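Side-chain contact in tRNA delta(2)-isopentenylpyrophosphate transferase (PDB 3D3Q), which probably transfers a dimethylallyl group from dimethylallyl diphosphate onto adenine 37 of tRNAs that read codons beginning with uridine: residues A[80-83]-A[84-88]. Sequence-based numbering, arbitrary orientation.
Sequences EFKK and RAEKY
E80 and R84, one helical turn apart, form a salt bridge in which a single carboxylate oxygen takes both donors: OE1 of E80 lies 2.8 Å from NE of R84 and 2.8 Å from its NH2. The oxygen sits at the guanidinium edge, close to its plane, whereas the carboxylate is turned almost perpendicular to that plane (81°). The bend of the E80 chain at chi2 (50°) brings OE1 round to the arginine, and the backbone bond from R84 N to E80 O links the same pair. Next along, F81 turns to the buried side, where the methyl CB of A85 rests over one ring face, 4.2 Å from the ring centroid. This i/i+4 pairing runs along helix 78-94, which belongs to the P-loop NTPase-like fold with its parallel sheet; F81 also packs on M66 and F76, and lies about 7 Å, side chain to side chain, from T105, a probable tRNA-contacting residue. K82 crosses the E86 carboxylate obliquely, but its NZ stays 4.6 Å from OE2 of E86, beyond a salt bridge, and makes a weak hydrogen bond to S111 O. On the exposed flank K83 and K87 run side by side with their ammonium nitrogens NZ 4.2 Å apart, which probably costs some electrostatic energy.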
loop_
_atom_site.group_PDB
_atom_site.type_symbol
_atom_site.label_atom_id
_atom_site.label_comp_id
_atom_site.label_asym_id
_atom_site.label_seq_id
_atom_site.Cartn_x
_atom_site.Cartn_y
_atom_site.Cartn_z
ATOM N N GLU A 80 -2.305 -14.918 -8.062
ATOM C CA GLU A 80 -1.068 -15.685 -7.994
ATOM C C GLU A 80 -0.415 -15.397 -6.636
ATOM O O GLU A 80 0.031 -16.314 -5.945
ATOM C CB GLU A 80 -0.139 -15.296 -9.160
ATOM C CG GLU A 80 1.191 -16.047 -9.205
ATOM C CD GLU A 80 1.047 -17.561 -9.099
ATOM O OE1 GLU A 80 2.095 -18.247 -9.111
ATOM O OE2 GLU A 80 -0.095 -18.070 -9.007
ATOM N N PHE A 81 -0.408 -14.120 -6.254
ATOM C CA PHE A 81 0.158 -13.650 -4.985
ATOM C C PHE A 81 -0.623 -14.236 -3.807
ATOM O O PHE A 81 -0.042 -14.644 -2.799
ATOM C CB PHE A 81 0.120 -12.107 -4.952
ATOM C CG PHE A 81 0.256 -11.510 -3.571
ATOM C CD1 PHE A 81 1.402 -11.709 -2.819
ATOM C CD2 PHE A 81 -0.784 -10.774 -3.012
ATOM C CE1 PHE A 81 1.507 -11.198 -1.538
ATOM C CE2 PHE A 81 -0.682 -10.258 -1.726
ATOM C CZ PHE A 81 0.462 -10.473 -0.992
ATOM N N LYS A 82 -1.946 -14.285 -3.950
ATOM C CA LYS A 82 -2.824 -14.816 -2.906
ATOM C C LYS A 82 -2.588 -16.307 -2.653
ATOM O O LYS A 82 -2.507 -16.752 -1.507
ATOM C CB LYS A 82 -4.295 -14.585 -3.285
ATOM C CG LYS A 82 -5.289 -15.051 -2.242
ATOM C CD LYS A 82 -6.712 -14.886 -2.727
ATOM C CE LYS A 82 -7.678 -15.513 -1.731
ATOM N NZ LYS A 82 -9.083 -15.013 -1.873
ATOM N N LYS A 83 -2.480 -17.071 -3.734
ATOM C CA LYS A 83 -2.256 -18.503 -3.627
ATOM C C LYS A 83 -0.976 -18.788 -2.857
ATOM O O LYS A 83 -0.981 -19.586 -1.911
ATOM C CB LYS A 83 -2.176 -19.137 -5.019
ATOM C CG LYS A 83 -1.918 -20.624 -4.978
ATOM C CD LYS A 83 -1.926 -21.257 -6.357
ATOM C CE LYS A 83 -1.884 -22.783 -6.232
ATOM N NZ LYS A 83 -1.941 -23.492 -7.546
ATOM N N ARG A 84 0.115 -18.129 -3.263
ATOM C CA ARG A 84 1.443 -18.292 -2.624
ATOM C C ARG A 84 1.514 -17.694 -1.218
ATOM O O ARG A 84 2.112 -18.283 -0.321
ATOM C CB ARG A 84 2.549 -17.651 -3.478
ATOM C CG ARG A 84 2.640 -18.177 -4.882
ATOM C CD ARG A 84 3.930 -17.735 -5.556
ATOM N NE ARG A 84 3.936 -18.115 -6.967
ATOM C CZ ARG A 84 4.928 -18.757 -7.577
ATOM N NH1 ARG A 84 6.022 -19.101 -6.903
ATOM N NH2 ARG A 84 4.812 -19.066 -8.864
ATOM N N ALA A 85 0.909 -16.524 -1.041
ATOM C CA ALA A 85 0.905 -15.877 0.252
ATOM C C ALA A 85 0.116 -16.683 1.294
ATOM O O ALA A 85 0.574 -16.830 2.420
ATOM C CB ALA A 85 0.352 -14.463 0.130
ATOM N N GLU A 86 -1.051 -17.218 0.928
ATOM C CA GLU A 86 -1.852 -17.996 1.881
ATOM C C GLU A 86 -1.087 -19.198 2.400
ATOM O O GLU A 86 -1.200 -19.548 3.569
ATOM C CB GLU A 86 -3.168 -18.486 1.251
ATOM C CG GLU A 86 -4.106 -17.386 0.764
ATOM C CD GLU A 86 -5.438 -17.910 0.227
ATOM O OE1 GLU A 86 -6.275 -18.365 1.040
ATOM O OE2 GLU A 86 -5.654 -17.880 -1.011
ATOM N N LYS A 87 -0.310 -19.836 1.536
ATOM C CA LYS A 87 0.449 -20.995 1.966
ATOM C C LYS A 87 1.525 -20.564 2.964
ATOM O O LYS A 87 1.649 -21.160 4.029
ATOM C CB LYS A 87 1.074 -21.702 0.757
ATOM C CG LYS A 87 0.050 -22.249 -0.241
ATOM C CD LYS A 87 0.712 -22.674 -1.552
ATOM C CE LYS A 87 -0.320 -23.137 -2.600
ATOM N NZ LYS A 87 0.257 -23.330 -3.978
ATOM N N TYR A 88 2.279 -19.519 2.629
ATOM C CA TYR A 88 3.330 -19.018 3.511
ATOM C C TYR A 88 2.767 -18.530 4.855
ATOM O O TYR A 88 3.340 -18.773 5.918
ATOM C CB TYR A 88 4.116 -17.879 2.841
ATOM C CG TYR A 88 5.090 -18.299 1.745
ATOM C CD1 TYR A 88 4.881 -17.913 0.412
ATOM C CD2 TYR A 88 6.252 -19.026 2.044
ATOM C CE1 TYR A 88 5.802 -18.229 -0.593
ATOM C CE2 TYR A 88 7.184 -19.349 1.042
ATOM C CZ TYR A 88 6.950 -18.945 -0.271
ATOM O OH TYR A 88 7.849 -19.249 -1.271
#